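Local atomic coordinates of F-actin-capping protein subunit alpha (Plasmodium berghei, PDB entry 7A0H), a protein that probably caps the barbed ends of actin filaments, blocking subunit exchange there, and is built as an asymmetric homodimer. Residues C178-R181 / F187-S190; V215-T218 / N224-F227. All coordinates share one frame; numbering follows the deposited sequence.

Contact 1: C178-R181 / F187-S190; sequences CCDR and FHAS
Arg181 and Ser190 form the antiparallel hydrogen-bonded pair of a buried hairpin contact between strands 170-183 and 187-200, neighbours in the long antiparallel sheet. Arg181 N gives its hydrogen to Ser190 O at 3.0 Å. The return bonds show how a bulge is built: Arg181 O accepts from Ala189 N at 2.6 Å and, weakly, Ser190 N lies 3.3 Å from Arg181 O, so two residues face one. The side chains of Arg181 and Ser190 repeat the pairing. A bend at chi3 (52°) folds the arginine back over the serine, and NH1 reaches Ser190 OG at 2.8 Å, with the oxygen 24° out of the guanidinium plane. Ser190 OG also lies 2.7 Å from a water oxygen, and that water donates to Cys179 O. On the opposite face of the sheet, the His188 ring, its plane turned 72° from the carboxylate, presents NE2 to Asp180 OD1 in a weak bond of 3.5 Å; the salt bridge from that oxygen to Arg193 is the carboxylate's stronger tie. One face of the imidazole lies under Ser190 N. Ile283 of the second subunit packs against Arg181 and Ser190. This is a classic beta bulge near the turn of a beta hairpin.

Contact 2: V215-T218 / N224-F227; sequences VVLT and NINF
Leu217 lays its CD2 methyl across the end of Ile225, meeting CD1 at 4.1 Å, as the two branched chains pass at a slant. Ile225 gets there because CG1 sits between its backbone N and carbonyl carbon (chi1 66°), which carries the ethyl arm toward the neighbouring strand, close to the Leu217 carbonyl oxygen. Leu217 also faces Phe227: their CB atoms stand 4.2 Å apart, and Leu217 CB lies near the plane of the phenyl ring, at its edge. Beneath these side chains the backbones of the same two residues are doubly bonded, Leu217 N to Phe227 O and Phe227 N to Leu217 O, both at 2.8 Å.

One step further the register changes. With Leu217 opposite Phe227 and Thr218 opposite Ile225, Asn226 is an extra residue on its strand. Thr218 O accepts from Ile225 N at 2.8 Å, and this donor stands 54° out of the Thr218 carbonyl plane. The backbone N of Asn226 bonds to Asp222 OD2 of the second subunit. Its side chain turns back, with Asn226 OD1 3.3 Å from Val216 CG1, and Pro21 of helix 21-35 packs on Asn226 as well as on Thr218. Leu276 and Thr280 of the second subunit cover Leu217 and Phe227 respectively. What results is an antiparallel beta hairpin, strands 206-220 and 223-238, whose irregular register lies against the dimer interface of this capping protein.

Contact 1 and contact 2 belong to two hairpins of one antiparallel sheet, whose inner strands, 187-200 and 206-220, are neighbours; the centres of the contacts lie 10 Å apart. At the border of these strands Thr218 N probably bonds to Ala189 O at 3.0 Å, while the hydroxyl, Thr218 OG1, probably bonds to His188 O at 2.8 Å, so the residue beside the bulge of contact 1 also takes part in the register change of contact 2. Ser190 CB packs on Val216 O at 3.4 Å. Both contacts meet the second subunit, and Ile283 of that subunit touches Arg181 and Ser190 in one and Val215 in the other. A single sheet thus carries two local irregularities into the same dimer interface.

Contact 1: C178-R181 / F187-S190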
loop_
_atom_site.group_PDB
_atom_site.type_symbol
_atom_site.label_atom_id
_atom_site.label_comp_id
_atom_site.label_asym_id
_atom_site.label_seq_id
_atom_site.Cartn_x
_atom_site.Cartn_y
_atom_site.Cartn_z
ATOM N N CYS A 178 14.667 -17.939 3.342
ATOM C CA CYS A 178 13.409 -17.256 3.716
ATOM C C CYS A 178 13.344 -16.982 5.194
ATOM O O CYS A 178 13.571 -17.899 6.034
ATOM C CB CYS A 178 12.154 -18.161 3.380
ATOM S SG CYS A 178 12.119 -18.738 1.744
ATOM N N CYS A 179 12.995 -15.737 5.554
ATOM C CA CYS A 179 12.651 -15.450 6.952
ATOM C C CYS A 179 11.396 -14.575 6.985
ATOM O O CYS A 179 11.226 -13.644 6.187
ATOM C CB CYS A 179 13.834 -14.798 7.771
ATOM S SG CYS A 179 15.306 -15.931 8.226
ATOM N N ASP A 180 10.528 -14.905 7.929
ATOM C CA ASP A 180 9.251 -14.259 8.168
ATOM C C ASP A 180 9.174 -13.958 9.655
ATOM O O ASP A 180 9.434 -14.841 10.495
ATOM C CB ASP A 180 8.059 -15.151 7.758
ATOM C CG ASP A 180 7.898 -15.270 6.237
ATOM O OD1 ASP A 180 7.978 -14.309 5.445
ATOM O OD2 ASP A 180 7.696 -16.397 5.838
ATOM N N ARG A 181 8.841 -12.725 9.979
ATOM C CA ARG A 181 8.784 -12.230 11.349
ATOM C C ARG A 181 7.331 -11.927 11.701
ATOM O O ARG A 181 6.588 -11.402 10.878
ATOM C CB ARG A 181 9.657 -10.980 11.435
ATOM C CG ARG A 181 11.196 -11.289 11.171
ATOM C CD ARG A 181 12.157 -10.014 11.119
ATOM N NE ARG A 181 11.972 -9.186 12.298
ATOM C CZ ARG A 181 11.315 -8.032 12.310
ATOM N NH1 ARG A 181 10.822 -7.518 11.197
ATOM N NH2 ARG A 181 11.154 -7.392 13.452
ATOM N N PHE A 187 0.592 -11.769 13.881
ATOM C CA PHE A 187 0.560 -10.612 12.999
ATOM C C PHE A 187 1.829 -10.648 12.146
ATOM O O PHE A 187 2.930 -10.496 12.677
ATOM C CB PHE A 187 0.489 -9.305 13.781
ATOM C CG PHE A 187 -0.832 -9.067 14.518
ATOM C CD1 PHE A 187 -1.220 -9.872 15.583
ATOM C CD2 PHE A 187 -1.649 -7.999 14.157
ATOM C CE1 PHE A 187 -2.416 -9.629 16.253
ATOM C CE2 PHE A 187 -2.848 -7.742 14.829
ATOM C CZ PHE A 187 -3.233 -8.555 15.876
ATOM N N HIS A 188 1.686 -10.846 10.831
ATOM C CA HIS A 188 2.868 -10.994 9.987
ATOM C C HIS A 188 3.570 -9.659 9.838
ATOM O O HIS A 188 3.035 -8.732 9.234
ATOM C CB HIS A 188 2.494 -11.517 8.615
ATOM C CG HIS A 188 3.669 -11.654 7.703
ATOM N ND1 HIS A 188 3.809 -10.922 6.547
ATOM C CD2 HIS A 188 4.778 -12.420 7.793
ATOM C CE1 HIS A 188 4.938 -11.251 5.951
ATOM N NE2 HIS A 188 5.545 -12.154 6.692
ATOM N N ALA A 189 4.813 -9.578 10.272
ATOM C CA ALA A 189 5.495 -8.290 10.269
ATOM C C ALA A 189 6.355 -8.032 9.044
ATOM O O ALA A 189 6.371 -6.901 8.539
ATOM C CB ALA A 189 6.317 -8.158 11.546
ATOM N N SER A 190 7.103 -9.033 8.583
ATOM C CA SER A 190 8.030 -8.835 7.478
ATOM C C SER A 190 8.295 -10.159 6.798
ATOM O O SER A 190 8.213 -11.244 7.416
ATOM C CB SER A 190 9.387 -8.244 7.936
ATOM O OG SER A 190 9.941 -8.992 9.030
HETATM O O HOH W 1 11.277 -11.009 7.890
#

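Contact 2: V215-T218 / N224-F227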
loop_
_atom_site.group_PDB
_atom_site.type_symbol
_atom_site.label_atom_id
_atom_site.label_comp_id
_atom_site.label_asym_id
_atom_site.label_seq_id
_atom_site.Cartn_x
_atom_site.Cartn_y
_atom_site.Cartn_z
ATOM N N VAL A 215 12.932 -7.439 0.423
ATOM C CA VAL A 215 12.608 -7.089 1.804
ATOM C C VAL A 215 11.234 -6.411 1.787
ATOM O O VAL A 215 11.023 -5.474 1.003
ATOM C CB VAL A 215 13.635 -6.135 2.405
ATOM C CG1 VAL A 215 13.494 -6.096 3.903
ATOM C CG2 VAL A 215 15.027 -6.622 2.096
ATOM N N VAL A 216 10.302 -6.887 2.621
ATOM C CA VAL A 216 8.942 -6.343 2.619
ATOM C C VAL A 216 8.538 -6.087 4.049
ATOM O O VAL A 216 8.444 -7.042 4.850
ATOM C CB VAL A 216 7.872 -7.279 2.000
ATOM C CG1 VAL A 216 6.511 -6.508 1.862
ATOM C CG2 VAL A 216 8.281 -7.862 0.669
ATOM N N LEU A 217 8.209 -4.831 4.352
ATOM C CA LEU A 217 7.597 -4.501 5.633
ATOM C C LEU A 217 6.079 -4.564 5.377
ATOM O O LEU A 217 5.566 -3.992 4.389
ATOM C CB LEU A 217 8.020 -3.122 6.118
ATOM C CG LEU A 217 7.549 -2.644 7.510
ATOM C CD1 LEU A 217 8.231 -3.554 8.669
ATOM C CD2 LEU A 217 7.802 -1.181 7.720
ATOM N N THR A 218 5.379 -5.285 6.254
ATOM C CA THR A 218 3.951 -5.534 6.118
ATOM C C THR A 218 3.137 -5.180 7.356
ATOM O O THR A 218 1.910 -5.171 7.262
ATOM C CB THR A 218 3.660 -7.014 5.729
ATOM O OG1 THR A 218 4.103 -7.965 6.727
ATOM C CG2 THR A 218 4.243 -7.339 4.359
ATOM N N ASN A 224 -1.716 -3.150 8.223
ATOM C CA ASN A 224 -1.163 -4.031 7.214
ATOM C C ASN A 224 -0.692 -3.169 6.056
ATOM O O ASN A 224 -1.486 -2.428 5.479
ATOM C CB ASN A 224 -2.188 -5.054 6.726
ATOM C CG ASN A 224 -2.611 -6.011 7.813
ATOM O OD1 ASN A 224 -1.838 -6.867 8.226
ATOM N ND2 ASN A 224 -3.838 -5.888 8.261
ATOM N N ILE A 225 0.603 -3.182 5.776
ATOM C CA ILE A 225 1.073 -2.514 4.573
ATOM C C ILE A 225 1.848 -3.482 3.679
ATOM O O ILE A 225 1.779 -4.704 3.846
ATOM C CB ILE A 225 1.929 -1.293 4.942
ATOM C CG1 ILE A 225 3.232 -1.722 5.653
ATOM C CG2 ILE A 225 1.116 -0.333 5.800
ATOM C CD1 ILE A 225 4.287 -0.565 5.730
ATOM N N ASN A 226 2.631 -2.936 2.741
ATOM C CA ASN A 226 3.291 -3.768 1.734
ATOM C C ASN A 226 4.421 -2.949 1.138
ATOM O O ASN A 226 4.420 -2.662 -0.064
ATOM C CB ASN A 226 2.276 -4.221 0.692
ATOM C CG ASN A 226 2.760 -5.353 -0.191
ATOM O OD1 ASN A 226 3.715 -6.129 0.101
ATOM N ND2 ASN A 226 2.051 -5.489 -1.301
ATOM N N PHE A 227 5.369 -2.566 1.992
ATOM C CA PHE A 227 6.473 -1.700 1.611
ATOM C C PHE A 227 7.677 -2.563 1.191
ATOM O O PHE A 227 8.320 -3.228 2.007
ATOM C CB PHE A 227 6.818 -0.798 2.789
ATOM C CG PHE A 227 8.036 0.037 2.559
ATOM C CD1 PHE A 227 9.120 -0.061 3.393
ATOM C CD2 PHE A 227 8.068 0.949 1.524
ATOM C CE1 PHE A 227 10.233 0.698 3.182
ATOM C CE2 PHE A 227 9.141 1.753 1.328
ATOM C CZ PHE A 227 10.249 1.603 2.145
#